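Local coordinates for guanine nucleotide exchange protein (Legionella pneumophila, PDB 1XSZ) that probably acts as a guanine nucleotide exchange factor for ADP-ribosylation factors, with a C-terminal domain that caps the active site of its Sec7 domain, at residues 145-150 with 283-288; 105-110 with 258-263; 312-317 with 337-342. All blocks are in the same frame, centred on the assembly; numbering follows the deposited sequence.

Contact 1 of 3, residues 145-150 with 283-288; sequences NTDLHN and NIFSKW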
ATOM      1  N   ASN A 145     -13.215  11.986  -6.503  1.00 11.81           N
ATOM      2  CA  ASN A 145     -13.191  11.272  -7.778  1.00 11.38           C
ATOM      3  C   ASN A 145     -14.123  10.050  -7.703  1.00 11.49           C
ATOM      4  O   ASN A 145     -14.908   9.804  -8.614  1.00 12.84           O
ATOM      5  CB  ASN A 145     -11.752  10.855  -8.100  1.00 12.43           C
ATOM      6  CG  ASN A 145     -11.644  10.037  -9.367  1.00 12.11           C
ATOM      7  OD1 ASN A 145     -11.386   8.824  -9.320  1.00 15.57           O
ATOM      8  ND2 ASN A 145     -11.838  10.682 -10.506  1.00 10.96           N
ATOM      9  N   THR A 146     -14.042   9.290  -6.614  1.00 11.10           N
ATOM     10  CA  THR A 146     -14.918   8.130  -6.461  1.00 11.95           C
ATOM     11  C   THR A 146     -16.365   8.588  -6.281  1.00 11.95           C
ATOM     12  O   THR A 146     -17.287   8.042  -6.884  1.00 13.77           O
ATOM     13  CB  THR A 146     -14.521   7.294  -5.236  1.00 12.05           C
ATOM     14  OG1 THR A 146     -13.278   6.639  -5.491  1.00 13.31           O
ATOM     15  CG2 THR A 146     -15.594   6.245  -4.926  1.00 14.03           C
ATOM     16  N   ASP A 147     -16.551   9.606  -5.452  1.00 12.44           N
ATOM     17  CA  ASP A 147     -17.884  10.116  -5.183  1.00 12.84           C
ATOM     18  C   ASP A 147     -18.619  10.548  -6.451  1.00 13.16           C
ATOM     19  O   ASP A 147     -19.795  10.227  -6.638  1.00 14.55           O
ATOM     20  CB  ASP A 147     -17.778  11.281  -4.197  1.00 12.62           C
ATOM     21  CG  ASP A 147     -19.114  11.702  -3.643  1.00 14.69           C
ATOM     22  OD1 ASP A 147     -19.701  12.669  -4.159  1.00 14.54           O
ATOM     23  OD2 ASP A 147     -19.574  11.050  -2.680  1.00 14.48           O
ATOM     24  N   LEU A 148     -17.918  11.252  -7.336  1.00 13.41           N
ATOM     25  CA  LEU A 148     -18.528  11.749  -8.559  1.00 13.46           C
ATOM     26  C   LEU A 148     -18.637  10.753  -9.700  1.00 14.14           C
ATOM     27  O   LEU A 148     -19.555  10.842 -10.517  1.00 14.80           O
ATOM     28  CB  LEU A 148     -17.761  12.984  -9.055  1.00 12.66           C
ATOM     29  CG  LEU A 148     -17.718  14.175  -8.094  1.00 12.80           C
ATOM     30  CD1 LEU A 148     -17.017  15.359  -8.762  1.00 15.92           C
ATOM     31  CD2 LEU A 148     -19.143  14.555  -7.692  1.00 15.77           C
ATOM     32  N   HIS A 149     -17.721   9.795  -9.753  1.00 13.36           N
ATOM     33  CA  HIS A 149     -17.713   8.854 -10.867  1.00 14.65           C
ATOM     34  C   HIS A 149     -18.174   7.423 -10.621  1.00 15.70           C
ATOM     35  O   HIS A 149     -18.271   6.635 -11.561  1.00 17.13           O
ATOM     36  CB  HIS A 149     -16.329   8.901 -11.510  1.00 14.29           C
ATOM     37  CG  HIS A 149     -15.966  10.270 -11.994  1.00 13.60           C
ATOM     38  ND1 HIS A 149     -16.733  10.948 -12.917  1.00 15.74           N
ATOM     39  CD2 HIS A 149     -14.970  11.114 -11.636  1.00 13.63           C
ATOM     40  CE1 HIS A 149     -16.225  12.154 -13.105  1.00 16.69           C
ATOM     41  NE2 HIS A 149     -15.155  12.280 -12.341  1.00 15.14           N
ATOM     42  N   ASN A 150     -18.469   7.100  -9.366  1.00 16.64           N
ATOM     43  CA  ASN A 150     -18.973   5.779  -8.997  1.00 17.87           C
ATOM     44  C   ASN A 150     -20.473   5.800  -9.315  1.00 18.17           C
ATOM     45  O   ASN A 150     -21.232   6.542  -8.700  1.00 18.57           O
ATOM     46  CB  ASN A 150     -18.753   5.547  -7.501  1.00 18.01           C
ATOM     47  CG  ASN A 150     -19.212   4.176  -7.039  1.00 21.25           C
ATOM     48  OD1 ASN A 150     -20.056   3.544  -7.668  1.00 22.87           O
ATOM     49  ND2 ASN A 150     -18.661   3.720  -5.919  1.00 23.80           N
ATOM     50  N   ASN A 283     -17.366  -1.327   0.980  1.00 14.44           N
ATOM     51  CA  ASN A 283     -18.426  -0.357   1.193  1.00 14.12           C
ATOM     52  C   ASN A 283     -18.770   0.209  -0.183  1.00 14.58           C
ATOM     53  O   ASN A 283     -18.075  -0.058  -1.166  1.00 14.10           O
ATOM     54  CB  ASN A 283     -18.034   0.737   2.205  1.00 15.00           C
ATOM     55  CG  ASN A 283     -16.844   1.556   1.775  1.00 14.01           C
ATOM     56  OD1 ASN A 283     -16.869   2.202   0.731  1.00 14.82           O
ATOM     57  ND2 ASN A 283     -15.795   1.548   2.588  1.00 14.38           N
ATOM     58  N   ILE A 284     -19.849   0.970  -0.272  1.00 15.43           N
ATOM     59  CA  ILE A 284     -20.280   1.489  -1.564  1.00 16.39           C
ATOM     60  C   ILE A 284     -19.222   2.284  -2.330  1.00 16.43           C
ATOM     61  O   ILE A 284     -19.225   2.300  -3.563  1.00 17.69           O
ATOM     62  CB  ILE A 284     -21.562   2.341  -1.404  1.00 18.87           C
ATOM     63  CG1 ILE A 284     -22.202   2.592  -2.771  1.00 19.99           C
ATOM     64  CG2 ILE A 284     -21.234   3.650  -0.709  1.00 20.68           C
ATOM     65  CD1 ILE A 284     -23.573   3.228  -2.689  1.00 23.04           C
ATOM     66  N   PHE A 285     -18.314   2.927  -1.608  1.00 15.24           N
ATOM     67  CA  PHE A 285     -17.270   3.722  -2.244  1.00 16.21           C
ATOM     68  C   PHE A 285     -16.093   2.871  -2.707  1.00 16.14           C
ATOM     69  O   PHE A 285     -15.635   2.989  -3.844  1.00 17.30           O
ATOM     70  CB  PHE A 285     -16.771   4.796  -1.270  1.00 17.54           C
ATOM     71  CG  PHE A 285     -17.873   5.636  -0.689  1.00 17.97           C
ATOM     72  CD1 PHE A 285     -18.537   6.578  -1.472  1.00 18.77           C
ATOM     73  CD2 PHE A 285     -18.281   5.454   0.628  1.00 19.53           C
ATOM     74  CE1 PHE A 285     -19.594   7.323  -0.954  1.00 20.44           C
ATOM     75  CE2 PHE A 285     -19.337   6.194   1.158  1.00 19.74           C
ATOM     76  CZ  PHE A 285     -19.996   7.130   0.365  1.00 19.23           C
ATOM     77  N   SER A 286     -15.611   1.998  -1.833  1.00 14.19           N
ATOM     78  CA  SER A 286     -14.461   1.169  -2.154  1.00 13.99           C
ATOM     79  C   SER A 286     -14.707   0.114  -3.225  1.00 14.46           C
ATOM     80  O   SER A 286     -13.805  -0.207  -3.996  1.00 15.00           O
ATOM     81  CB  SER A 286     -13.932   0.484  -0.890  1.00 15.06           C
ATOM     82  OG  SER A 286     -14.831  -0.516  -0.425  1.00 13.51           O
ATOM     83  N   LYS A 287     -15.928  -0.411  -3.277  0.50 12.85           N
ATOM     84  CA  LYS A 287     -16.278  -1.443  -4.250  0.50 14.21           C
ATOM     85  C   LYS A 287     -16.014  -1.033  -5.690  0.50 14.44           C
ATOM     86  O   LYS A 287     -15.765  -1.879  -6.546  0.50 15.13           O
ATOM     87  CB  LYS A 287     -17.755  -1.821  -4.121  0.50 15.68           C
ATOM     88  CG  LYS A 287     -18.120  -2.555  -2.843  0.50 18.33           C
ATOM     89  CD  LYS A 287     -19.579  -2.986  -2.876  0.50 21.19           C
ATOM     90  CE  LYS A 287     -19.976  -3.725  -1.609  0.50 22.69           C
ATOM     91  NZ  LYS A 287     -19.916  -2.850  -0.405  0.50 24.99           N
ATOM     92  N   TRP A 288     -16.070   0.268  -5.948  1.00 14.84           N
ATOM     93  CA  TRP A 288     -15.867   0.796  -7.290  1.00 15.67           C
ATOM     94  C   TRP A 288     -14.471   0.475  -7.818  1.00 16.16           C
ATOM     95  O   TRP A 288     -14.279   0.250  -9.021  1.00 18.15           O
ATOM     96  CB  TRP A 288     -16.090   2.312  -7.270  1.00 16.73           C
ATOM     97  CG  TRP A 288     -16.087   2.956  -8.618  1.00 17.32           C
ATOM     98  CD1 TRP A 288     -16.862   2.620  -9.691  1.00 17.41           C
ATOM     99  CD2 TRP A 288     -15.293   4.073  -9.029  1.00 15.54           C
ATOM    100  NE1 TRP A 288     -16.600   3.461 -10.747  1.00 17.83           N
ATOM    101  CE2 TRP A 288     -15.639   4.362 -10.368  1.00 16.11           C
ATOM    102  CE3 TRP A 288     -14.322   4.859  -8.395  1.00 15.20           C
ATOM    103  CZ2 TRP A 288     -15.046   5.406 -11.085  1.00 16.33           C
ATOM    104  CZ3 TRP A 288     -13.734   5.897  -9.108  1.00 16.04           C
ATOM    105  CH2 TRP A 288     -14.099   6.159 -10.441  1.00 16.34           C
TER
HETATM  106  O   HOH W   1     -13.085   4.334  -3.915  1.00 14.46           O
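I284, F285 and W288 of the capping domain lie against T146, H149 and N150, at the end of helix 131-149 of the Sec7 domain. The sequence NTDLHN fits the second conserved Sec7 motif. The turn before W288 is set by an Asx motif: N283 OD1 accepts from S286 N, which stands above the carbonyl plane. I284 follows. Its O takes a weak hydrogen bond from N150 ND2 at 2.8 Å, with an N-H...O angle of 127°. N150 OD1 instead receives S152 N. F285 comes next. Its O lies 3.4 Å from T146 CG2, and water 1 donates to both T146 OG1 and this carbonyl. The F285 ring runs beside D147, pointing the same way, and also stacks on F256. The carboxylate of D147 has its own partner, since OD1 accepts from M159 N. W288 makes the broadest contact. Its CG is anti to the backbone N (chi1 -172°), which sends CG toward helix 131-149. T146 OG1 lies at the ring edge, 3.6 Å from CE3. H149 CB packs 3.7 Å from CH2. N150 runs past the indole in the opposite direction, its amide beside W288 CB and CG and 17° from the ring plane. N150 CA makes a CH-pi contact, 3.7 Å from the centroid of the five-membered ring and almost straight above it.

Contact 2 of 3, residues 105-110 with 258-263; sequences EAQKID and TGYKGT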
ATOM      1  N   GLU A 105      -2.813  -1.596  -1.082  1.00 13.35           N
ATOM      2  CA  GLU A 105      -2.769  -1.539   0.377  1.00 13.43           C
ATOM      3  C   GLU A 105      -2.853  -0.086   0.821  1.00 13.35           C
ATOM      4  O   GLU A 105      -2.110   0.763   0.333  1.00 13.09           O
ATOM      5  CB  GLU A 105      -1.472  -2.166   0.873  1.00 13.13           C
ATOM      6  CG  GLU A 105      -1.321  -3.628   0.468  1.00 14.15           C
ATOM      7  CD  GLU A 105       0.098  -4.113   0.625  1.00 14.13           C
ATOM      8  OE1 GLU A 105       0.562  -4.246   1.772  1.00 15.20           O
ATOM      9  OE2 GLU A 105       0.760  -4.347  -0.407  1.00 15.59           O
ATOM     10  N   ALA A 106      -3.738   0.177   1.775  1.00 13.10           N
ATOM     11  CA  ALA A 106      -3.984   1.523   2.276  1.00 11.81           C
ATOM     12  C   ALA A 106      -2.779   2.346   2.715  1.00 12.72           C
ATOM     13  O   ALA A 106      -2.631   3.498   2.294  1.00 13.06           O
ATOM     14  CB  ALA A 106      -4.999   1.466   3.406  1.00 12.55           C
ATOM     15  N   GLN A 107      -1.922   1.788   3.560  1.00 12.33           N
ATOM     16  CA  GLN A 107      -0.784   2.568   4.031  1.00 14.59           C
ATOM     17  C   GLN A 107       0.205   2.913   2.930  1.00 13.18           C
ATOM     18  O   GLN A 107       0.835   3.972   2.972  1.00 14.94           O
ATOM     19  CB  GLN A 107      -0.083   1.854   5.188  1.00 16.32           C
ATOM     20  CG  GLN A 107      -0.947   1.773   6.445  1.00 21.78           C
ATOM     21  CD  GLN A 107      -0.186   1.290   7.664  1.00 26.18           C
ATOM     22  OE1 GLN A 107      -0.750   1.175   8.754  1.00 29.84           O
ATOM     23  NE2 GLN A 107       1.099   1.005   7.491  1.00 30.29           N
ATOM     24  N   LYS A 108       0.335   2.035   1.940  1.00 12.78           N
ATOM     25  CA  LYS A 108       1.249   2.288   0.832  1.00 11.76           C
ATOM     26  C   LYS A 108       0.684   3.387  -0.061  1.00 12.52           C
ATOM     27  O   LYS A 108       1.415   4.281  -0.503  1.00 12.74           O
ATOM     28  CB  LYS A 108       1.482   0.999   0.042  1.00 11.08           C
ATOM     29  CG  LYS A 108       2.326  -0.001   0.806  1.00 12.68           C
ATOM     30  CD  LYS A 108       2.504  -1.300   0.034  1.00 12.82           C
ATOM     31  CE  LYS A 108       3.398  -2.256   0.798  1.00 14.60           C
ATOM     32  NZ  LYS A 108       3.422  -3.601   0.148  1.00 16.27           N
ATOM     33  N   ILE A 109      -0.613   3.328  -0.331  1.00 12.05           N
ATOM     34  CA  ILE A 109      -1.264   4.359  -1.130  1.00 11.96           C
ATOM     35  C   ILE A 109      -1.074   5.702  -0.420  1.00 12.84           C
ATOM     36  O   ILE A 109      -0.746   6.712  -1.043  1.00 13.32           O
ATOM     37  CB  ILE A 109      -2.773   4.066  -1.265  1.00 12.21           C
ATOM     38  CG1 ILE A 109      -2.978   2.851  -2.169  1.00 12.46           C
ATOM     39  CG2 ILE A 109      -3.512   5.282  -1.834  1.00 13.20           C
ATOM     40  CD1 ILE A 109      -4.374   2.268  -2.096  1.00 13.04           C
ATOM     41  N   ASP A 110      -1.267   5.698   0.894  1.00 12.55           N
ATOM     42  CA  ASP A 110      -1.142   6.905   1.697  1.00 13.02           C
ATOM     43  C   ASP A 110       0.250   7.522   1.550  1.00 12.78           C
ATOM     44  O   ASP A 110       0.377   8.731   1.322  1.00 13.11           O
ATOM     45  CB  ASP A 110      -1.446   6.569   3.166  1.00 13.56           C
ATOM     46  CG  ASP A 110      -1.743   7.795   4.005  1.00 16.08           C
ATOM     47  OD1 ASP A 110      -1.976   8.880   3.435  1.00 16.34           O
ATOM     48  OD2 ASP A 110      -1.763   7.657   5.246  1.00 17.69           O
ATOM     49  N   THR A 258     -10.704   2.579   0.254  1.00 11.77           N
ATOM     50  CA  THR A 258     -10.329   1.173   0.083  1.00 12.29           C
ATOM     51  C   THR A 258     -11.051   0.134   0.936  1.00 13.55           C
ATOM     52  O   THR A 258     -10.885  -1.066   0.703  1.00 13.65           O
ATOM     53  CB  THR A 258      -8.835   0.971   0.398  1.00 12.47           C
ATOM     54  OG1 THR A 258      -8.632   1.103   1.812  1.00 13.44           O
ATOM     55  CG2 THR A 258      -7.968   2.004  -0.326  1.00 13.65           C
ATOM     56  N   GLY A 259     -11.809   0.576   1.933  1.00 12.75           N
ATOM     57  CA  GLY A 259     -12.497  -0.357   2.817  1.00 13.17           C
ATOM     58  C   GLY A 259     -11.600  -0.791   3.967  1.00 12.38           C
ATOM     59  O   GLY A 259     -11.946  -1.663   4.762  1.00 13.48           O
ATOM     60  N   TYR A 260     -10.439  -0.159   4.068  1.00 12.10           N
ATOM     61  CA  TYR A 260      -9.449  -0.455   5.092  1.00 11.62           C
ATOM     62  C   TYR A 260     -10.030  -0.347   6.500  1.00 13.48           C
ATOM     63  O   TYR A 260     -10.708   0.637   6.829  1.00 14.76           O
ATOM     64  CB  TYR A 260      -8.279   0.521   4.923  1.00 12.25           C
ATOM     65  CG  TYR A 260      -7.089   0.332   5.835  1.00 11.96           C
ATOM     66  CD1 TYR A 260      -6.457  -0.909   5.972  1.00 11.59           C
ATOM     67  CD2 TYR A 260      -6.530   1.430   6.496  1.00 13.32           C
ATOM     68  CE1 TYR A 260      -5.295  -1.041   6.742  1.00 12.83           C
ATOM     69  CE2 TYR A 260      -5.382   1.309   7.256  1.00 14.08           C
ATOM     70  CZ  TYR A 260      -4.765   0.080   7.380  1.00 12.20           C
ATOM     71  OH  TYR A 260      -3.626  -0.020   8.142  1.00 15.15           O
ATOM     72  N   LYS A 261      -9.755  -1.357   7.321  1.00 13.23           N
ATOM     73  CA  LYS A 261     -10.223  -1.385   8.704  1.00 14.73           C
ATOM     74  C   LYS A 261      -9.058  -1.389   9.691  1.00 15.69           C
ATOM     75  O   LYS A 261      -9.266  -1.450  10.907  1.00 16.97           O
ATOM     76  CB  LYS A 261     -11.111  -2.609   8.953  1.00 15.66           C
ATOM     77  CG  LYS A 261     -12.391  -2.618   8.139  1.00 18.59           C
ATOM     78  CD  LYS A 261     -13.421  -3.575   8.718  1.00 24.24           C
ATOM     79  CE  LYS A 261     -13.909  -3.095  10.078  1.00 23.96           C
ATOM     80  NZ  LYS A 261     -14.980  -3.974  10.622  1.00 27.30           N
ATOM     81  N   GLY A 262      -7.833  -1.329   9.173  1.00 14.47           N
ATOM     82  CA  GLY A 262      -6.665  -1.309  10.033  1.00 14.62           C
ATOM     83  C   GLY A 262      -5.673  -2.438   9.822  1.00 13.82           C
ATOM     84  O   GLY A 262      -5.949  -3.407   9.101  1.00 14.07           O
ATOM     85  N   THR A 263      -4.511  -2.302  10.451  1.00 14.28           N
ATOM     86  CA  THR A 263      -3.446  -3.294  10.377  1.00 15.00           C
ATOM     87  C   THR A 263      -3.023  -3.708  11.781  1.00 16.63           C
ATOM     88  O   THR A 263      -2.794  -2.863  12.648  1.00 17.90           O
ATOM     89  CB  THR A 263      -2.208  -2.739   9.653  1.00 15.76           C
ATOM     90  OG1 THR A 263      -2.564  -2.379   8.316  1.00 17.39           O
ATOM     91  CG2 THR A 263      -1.095  -3.780   9.615  1.00 17.84           C
TER
HETATM   92  O   HOH W   2      -3.365   2.187   9.740  1.00 32.61           O
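Y260 of the capping domain meets A106, in the first turn of helix 106-123 of the Sec7 domain. Y260 CB lies 3.7 Å from A106 CB. CG is anti to the backbone N (chi1 -176°), which carries the ring to helix 106-123. A106 CB then lies over one face, 3.4 Å from both CG and CD2, in a CH-pi contact offset toward the rim. G262 N sits over the centre of the opposite face. At the tip, Y260 OH shares a 2.6 Å hydrogen bond with T263 OG1, which lies in the ring plane. Y260 OH also bonds to water 2, which lies 3.0 Å from Q107 OE1 and can donate to it. Nearer the start of the strand, I109 CD1 and T258 CG2 meet tip to tip at 4.0 Å. EAQKID fits the first conserved Sec7 motif, with E105 probably the glutamic finger known from relatives, consistent with a cap over the active site. E105 OE1 accepts from Q278 and Q299 of the cap. Helix 106-110 and strand 260-263 run at 94° to each other. L254 of helix 252-258 touches A106 and Y260, while Y280 of strand 274-280 meets the Y260 ring and bonds to A106 N.

Contact 3 of 3, residues 312-317 with 337-342; sequences KAAADF and KAYDNQ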
ATOM      1  N   LYS A 312       1.448 -19.349   9.870  1.00 14.76           N
ATOM      2  CA  LYS A 312       0.551 -19.913  10.878  1.00 16.19           C
ATOM      3  C   LYS A 312      -0.756 -19.133  10.925  1.00 15.05           C
ATOM      4  O   LYS A 312      -1.839 -19.714  10.998  1.00 16.41           O
ATOM      5  CB  LYS A 312       1.211 -19.891  12.257  1.00 17.84           C
ATOM      6  CG  LYS A 312       2.343 -20.885  12.416  1.00 21.83           C
ATOM      7  CD  LYS A 312       2.956 -20.808  13.804  1.00 25.52           C
ATOM      8  CE  LYS A 312       4.150 -21.741  13.924  1.00 27.16           C
ATOM      9  NZ  LYS A 312       4.785 -21.652  15.267  1.00 30.68           N
ATOM     10  N   ALA A 313      -0.661 -17.809  10.886  1.00 14.72           N
ATOM     11  CA  ALA A 313      -1.868 -16.997  10.916  1.00 15.20           C
ATOM     12  C   ALA A 313      -2.736 -17.306   9.691  1.00 13.43           C
ATOM     13  O   ALA A 313      -3.939 -17.526   9.805  1.00 15.23           O
ATOM     14  CB  ALA A 313      -1.506 -15.513  10.958  1.00 15.99           C
ATOM     15  N   ALA A 314      -2.116 -17.343   8.512  1.00 13.22           N
ATOM     16  CA  ALA A 314      -2.856 -17.626   7.288  1.00 13.93           C
ATOM     17  C   ALA A 314      -3.478 -19.023   7.296  1.00 12.66           C
ATOM     18  O   ALA A 314      -4.615 -19.214   6.863  1.00 13.25           O
ATOM     19  CB  ALA A 314      -1.932 -17.464   6.075  1.00 13.88           C
ATOM     20  N   ALA A 315      -2.724 -19.995   7.804  1.00 13.44           N
ATOM     21  CA  ALA A 315      -3.201 -21.372   7.856  1.00 13.92           C
ATOM     22  C   ALA A 315      -4.318 -21.592   8.868  1.00 15.31           C
ATOM     23  O   ALA A 315      -5.063 -22.564   8.756  1.00 15.77           O
ATOM     24  CB  ALA A 315      -2.043 -22.311   8.155  1.00 15.06           C
ATOM     25  N   ASP A 316      -4.442 -20.696   9.846  1.00 15.93           N
ATOM     26  CA  ASP A 316      -5.479 -20.834  10.864  1.00 17.88           C
ATOM     27  C   ASP A 316      -6.889 -20.556  10.348  1.00 18.12           C
ATOM     28  O   ASP A 316      -7.873 -20.890  11.008  1.00 20.00           O
ATOM     29  CB  ASP A 316      -5.172 -19.937  12.067  1.00 19.88           C
ATOM     30  CG  ASP A 316      -4.194 -20.580  13.035  1.00 24.60           C
ATOM     31  OD1 ASP A 316      -3.925 -21.795  12.895  1.00 26.92           O
ATOM     32  OD2 ASP A 316      -3.702 -19.883  13.946  1.00 25.27           O
ATOM     33  N   PHE A 317      -6.998 -19.937   9.177  1.00 15.79           N
ATOM     34  CA  PHE A 317      -8.306 -19.675   8.589  1.00 15.43           C
ATOM     35  C   PHE A 317      -8.803 -20.952   7.923  1.00 15.52           C
ATOM     36  O   PHE A 317      -8.008 -21.718   7.378  1.00 17.19           O
ATOM     37  CB  PHE A 317      -8.229 -18.616   7.477  1.00 15.22           C
ATOM     38  CG  PHE A 317      -8.091 -17.202   7.962  1.00 14.02           C
ATOM     39  CD1 PHE A 317      -6.851 -16.686   8.320  1.00 13.77           C
ATOM     40  CD2 PHE A 317      -9.203 -16.371   8.014  1.00 15.80           C
ATOM     41  CE1 PHE A 317      -6.719 -15.361   8.717  1.00 15.32           C
ATOM     42  CE2 PHE A 317      -9.079 -15.042   8.411  1.00 15.81           C
ATOM     43  CZ  PHE A 317      -7.832 -14.541   8.761  1.00 16.11           C
ATOM     44  N   LYS A 337       5.549 -22.862   0.679  1.00 14.21           N
ATOM     45  CA  LYS A 337       5.996 -24.028   1.432  1.00 14.44           C
ATOM     46  C   LYS A 337       5.702 -23.891   2.923  1.00 14.62           C
ATOM     47  O   LYS A 337       5.259 -24.844   3.561  1.00 15.26           O
ATOM     48  CB  LYS A 337       7.489 -24.275   1.202  1.00 15.25           C
ATOM     49  CG  LYS A 337       7.786 -24.854  -0.176  1.00 17.10           C
ATOM     50  CD  LYS A 337       9.257 -25.199  -0.350  1.00 22.07           C
ATOM     51  CE  LYS A 337      10.121 -23.960  -0.432  1.00 23.93           C
ATOM     52  NZ  LYS A 337      11.536 -24.314  -0.746  1.00 28.18           N
ATOM     53  N   ALA A 338       5.925 -22.703   3.477  1.00 14.68           N
ATOM     54  CA  ALA A 338       5.668 -22.491   4.897  1.00 14.15           C
ATOM     55  C   ALA A 338       4.182 -22.672   5.199  1.00 14.08           C
ATOM     56  O   ALA A 338       3.806 -23.300   6.193  1.00 15.23           O
ATOM     57  CB  ALA A 338       6.130 -21.096   5.314  1.00 14.93           C
ATOM     58  N   TYR A 339       3.337 -22.124   4.335  1.00 12.68           N
ATOM     59  CA  TYR A 339       1.895 -22.235   4.501  1.00 12.85           C
ATOM     60  C   TYR A 339       1.457 -23.694   4.383  1.00 14.14           C
ATOM     61  O   TYR A 339       0.691 -24.188   5.212  1.00 13.61           O
ATOM     62  CB  TYR A 339       1.195 -21.384   3.439  1.00 12.82           C
ATOM     63  CG  TYR A 339      -0.306 -21.539   3.385  1.00 12.12           C
ATOM     64  CD1 TYR A 339      -1.135 -20.865   4.286  1.00 12.38           C
ATOM     65  CD2 TYR A 339      -0.902 -22.331   2.405  1.00 11.87           C
ATOM     66  CE1 TYR A 339      -2.523 -20.973   4.202  1.00 13.33           C
ATOM     67  CE2 TYR A 339      -2.283 -22.448   2.313  1.00 13.41           C
ATOM     68  CZ  TYR A 339      -3.090 -21.763   3.212  1.00 11.98           C
ATOM     69  OH  TYR A 339      -4.454 -21.860   3.089  1.00 14.63           O
ATOM     70  N   ASP A 340       1.940 -24.391   3.358  1.00 12.81           N
ATOM     71  CA  ASP A 340       1.565 -25.789   3.182  1.00 13.51           C
ATOM     72  C   ASP A 340       2.019 -26.640   4.366  1.00 13.63           C
ATOM     73  O   ASP A 340       1.318 -27.574   4.767  1.00 14.09           O
ATOM     74  CB  ASP A 340       2.152 -26.357   1.886  1.00 13.92           C
ATOM     75  CG  ASP A 340       1.424 -25.874   0.644  1.00 16.68           C
ATOM     76  OD1 ASP A 340       0.355 -25.232   0.752  1.00 16.32           O
ATOM     77  OD2 ASP A 340       1.926 -26.157  -0.466  1.00 16.95           O
ATOM     78  N   ASN A 341       3.187 -26.328   4.918  1.00 14.02           N
ATOM     79  CA  ASN A 341       3.693 -27.075   6.063  1.00 15.37           C
ATOM     80  C   ASN A 341       2.786 -26.860   7.265  1.00 15.78           C
ATOM     81  O   ASN A 341       2.501 -27.801   8.010  1.00 16.29           O
ATOM     82  CB  ASN A 341       5.128 -26.663   6.390  1.00 17.06           C
ATOM     83  CG  ASN A 341       6.116 -27.158   5.357  1.00 21.51           C
ATOM     84  OD1 ASN A 341       5.838 -28.112   4.627  1.00 23.78           O
ATOM     85  ND2 ASN A 341       7.281 -26.526   5.295  1.00 22.46           N
ATOM     86  N   GLN A 342       2.323 -25.631   7.462  1.00 14.02           N
ATOM     87  CA  GLN A 342       1.430 -25.366   8.582  1.00 14.90           C
ATOM     88  C   GLN A 342       0.100 -26.097   8.376  1.00 16.00           C
ATOM     89  O   GLN A 342      -0.476 -26.618   9.329  1.00 15.70           O
ATOM     90  CB  GLN A 342       1.193 -23.861   8.749  1.00 16.83           C
ATOM     91  CG  GLN A 342       2.412 -23.077   9.230  1.00 19.54           C
ATOM     92  CD  GLN A 342       3.010 -23.640  10.508  1.00 22.40           C
ATOM     93  OE1 GLN A 342       2.289 -24.049  11.420  1.00 23.31           O
ATOM     94  NE2 GLN A 342       4.336 -23.654  10.583  1.00 24.30           N
TER
HETATM   95  O   HOH W   3      -5.893 -20.738   4.936  1.00 16.08           O
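Y339 and the alanines A314 and A315 form the close, buried part of this helix-to-helix packing inside the capping domain. Y339 CG is anti to the backbone N (chi1 173°). Ring atoms CD1 and CE1 do the touching, and they lie directly on the backbone at A314 and A315. CE1 is 3.7 Å from A315 CA, and CD1 is 3.9 Å from A314 CB. A314 C stands at the ring edge, in its plane. A315 CB also rests on Q342 CB at 3.6 Å. The Y339 hydroxyl is tied in by water 3, which is 2.6 Å from OH. This water lies 2.8 Å from A314 O and can donate to it. The other side is partly exposed and has no hydrogen bond across it, although the atoms come close. There K312 meets Q342. The Q342 chain bends at chi2 (-54°), which turns CD toward K312 CG. Q342 OE1 then lies 3.3 Å from K312 CG, and the extended lysine chain passes the amide. Helix 306-315 and helix 332-351 pack together on the cap sheet: Y205 of strand 204-208 touches A314 and A338, and F324 of strand 323-325 meets Y339 edge-to-face.

How the contacts relate
Contacts 1 and 2 join the Sec7 domain to the capping domain. Their centres are 16 Å apart, and they touch where S286 packs on T258 and G259. Their segments alternate along the chain: 105-110, 145-150, 258-263, then 283-288. Helices 106-123 and 131-149, consecutive in the chain, supply the Sec7 side. Contact 3 comes last in sequence and lies wholly within the cap. Its centre is 34 Å from that of contact 1 and 24 Å from that of contact 2. The antiparallel sheet connects the regions: contact 2 uses strand 260-268, and the contact 3 helices pack near strands 204-208 and 323-325. Contact 3 is thus in a part of the cap far from these two adjoining contacts.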